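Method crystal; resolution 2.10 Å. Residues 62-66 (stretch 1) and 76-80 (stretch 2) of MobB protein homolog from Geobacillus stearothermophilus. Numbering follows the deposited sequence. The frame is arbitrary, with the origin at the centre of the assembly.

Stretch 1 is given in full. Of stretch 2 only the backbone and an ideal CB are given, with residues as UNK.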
# COMPACT_ATOMS: atom_id res chain seq x y z
N GLY A 62 -8.40 15.28 25.69
CA GLY A 62 -9.55 14.40 25.64
C GLY A 62 -10.61 14.78 24.61
O GLY A 62 -11.72 14.25 24.61
N ALA A 63 -10.28 15.73 23.74
CA ALA A 63 -11.22 16.12 22.69
C ALA A 63 -11.41 14.93 21.76
O ALA A 63 -10.49 14.13 21.58
CB ALA A 63 -10.66 17.30 21.91
N VAL A 64 -12.59 14.80 21.17
CA VAL A 64 -12.86 13.71 20.24
C VAL A 64 -12.23 14.02 18.88
O VAL A 64 -11.75 13.12 18.18
CB VAL A 64 -14.38 13.49 20.04
CG1 VAL A 64 -14.62 12.52 18.90
CG2 VAL A 64 -15.01 12.95 21.32
N ALA A 65 -12.22 15.31 18.51
CA ALA A 65 -11.67 15.74 17.23
C ALA A 65 -10.98 17.09 17.26
O ALA A 65 -11.46 18.05 17.90
CB ALA A 65 -12.79 15.79 16.18
N THR A 66 -9.83 17.18 16.60
CA THR A 66 -9.12 18.44 16.50
C THR A 66 -8.74 18.63 15.03
O THR A 66 -8.50 17.65 14.30
CB THR A 66 -7.84 18.47 17.36
OG1 THR A 66 -6.91 17.48 16.89
CG2 THR A 66 -8.19 18.17 18.83
N UNK A 76 -6.09 16.76 10.65
CA UNK A 76 -7.13 16.23 11.53
C UNK A 76 -6.65 15.10 12.44
O UNK A 76 -5.84 14.25 12.04
CB UNK A 76 -8.30 15.73 10.69
N UNK A 77 -7.18 15.10 13.67
CA UNK A 77 -6.90 14.05 14.65
C UNK A 77 -8.30 13.66 15.14
O UNK A 77 -8.99 14.45 15.80
CB UNK A 77 -5.98 14.51 15.78
N UNK A 78 -8.73 12.45 14.79
CA UNK A 78 -10.06 11.99 15.14
C UNK A 78 -9.99 10.71 15.98
O UNK A 78 -9.29 9.77 15.62
CB UNK A 78 -10.89 11.76 13.88
N UNK A 79 -10.74 10.68 17.08
CA UNK A 79 -10.74 9.52 17.96
C UNK A 79 -12.02 8.71 17.83
O UNK A 79 -13.11 9.26 17.68
CB UNK A 79 -10.55 9.96 19.41
N UNK A 80 -11.87 7.39 17.90
CA UNK A 80 -12.98 6.46 17.80
C UNK A 80 -12.51 5.20 18.53
O UNK A 80 -11.31 4.95 18.62
CB UNK A 80 -13.38 6.18 16.35

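Position 76 has extended backbone angles (phi/psi -126/143), and its CA-to-CB bond points sideways, the ideal CB lying 4.1 Å from Thr-66 O. Stretch 1 offers this side chain little beyond that carbonyl, so many residues tolerant of a strand would suit. The deposited residue is Leu-76 (chi1 m, chi2 t). Its closest approach is made by the backbone: Leu-76 CA lies 3.4 Å from Thr-66 O, with an angle of 145° at the hydrogen, as a CA-H...O contact; in the side chain, CD2 comes to 4.0 Å of the same Thr-66 O.

Position 77 is paired with Thr-66 as an antiparallel hydrogen-bonded pair. Its N donates to Thr-66 O (2.9 Å, 162°), and its O accepts from Thr-66 N (3.0 Å, 161°); the same O also receives a CA-H...O contact from Ala-65 CA at 3.3 Å. These bonds use main-chain atoms and leave the side chain unspecified. The ideal CB shares a sheet face with the Thr-66 side chain and sits 3.3 Å from Thr-66 OG1, so a polar, beta-branched or aromatic residue could be placed there. The deposited residue is His-77, with chi1 at -77° (m). Its CB lies 3.2 Å from Thr-66 OG1, a packing contact, and its imidazole extends beyond this point without a hydrogen bond to stretch 1.

Position 78 forms a non-hydrogen-bonded pair with Ala-65, CA to CA 4.6 Å. Its ideal CB is on the same face as Ala-65 CB, 5.0 Å from it. A methyl group leaves space beside it and presents no polar partner, which favours an aliphatic side chain, though others could fit. Leu-78 (chi1 m, chi2 t) turns its end nearer than its CB, bringing CD2 to 3.6 Å from Ala-65 CB.

At position 79 the CA-to-CB bond points toward stretch 1. The backbone N donates to Val-64 O (2.9 Å, 155°), extending the ladder beyond the strand pairing, and the ideal CB lies 3.6 Å from Val-64 O and 4.7 Å from Ala-63 O. Farther along are the carbonyl of Gly-62 and the Val-64 methyls, so a long donor such as lysine, arginine or glutamine would suit. Arg-79 is deposited. With chi1 and chi2 t and chi3 p, it carries NH1 to Gly-62 O (3.2 Å, 165°), a hydrogen bond near the guanidinium plane. Val-64 CG2 lies over one face of that group, 4.3 Å from NH2. Ala-63 O is also 3.2 Å from NH1, but the angle is poor for a hydrogen bond.

Position 80 points away, with nothing of stretch 1 within 5.5 Å of its ideal CB, so almost any residue would do. Arg-80 makes no contact.

Stretch 2 76-80: LHLRR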
# COMPACT_ATOMS: atom_id res chain seq x y z
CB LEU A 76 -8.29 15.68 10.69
CG LEU A 76 -9.16 16.60 9.83
CD1 LEU A 76 -9.92 15.78 8.78
CD2 LEU A 76 -10.14 17.35 10.71
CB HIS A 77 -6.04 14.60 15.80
CG HIS A 77 -4.59 14.75 15.43
ND1 HIS A 77 -3.71 13.69 15.45
CD2 HIS A 77 -3.89 15.81 14.98
CE1 HIS A 77 -2.53 14.09 15.02
NE2 HIS A 77 -2.61 15.37 14.73
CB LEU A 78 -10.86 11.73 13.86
CG LEU A 78 -10.87 12.83 12.79
CD1 LEU A 78 -11.60 12.35 11.55
CD2 LEU A 78 -11.53 14.10 13.32
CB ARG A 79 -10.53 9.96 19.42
CG ARG A 79 -10.20 8.79 20.36
CD ARG A 79 -9.96 9.25 21.81
NE ARG A 79 -11.22 9.34 22.56
CZ ARG A 79 -11.58 10.39 23.29
NH1 ARG A 79 -10.78 11.46 23.37
NH2 ARG A 79 -12.74 10.38 23.94
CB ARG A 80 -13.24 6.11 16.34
CG ARG A 80 -14.66 6.29 15.87
CD ARG A 80 -14.87 5.53 14.56
NE ARG A 80 -16.14 5.85 13.92
CZ ARG A 80 -16.46 7.06 13.47
NH1 ARG A 80 -15.59 8.05 13.59
NH2 ARG A 80 -17.63 7.27 12.89
O HOH W 1 -8.42 13.93 19.08
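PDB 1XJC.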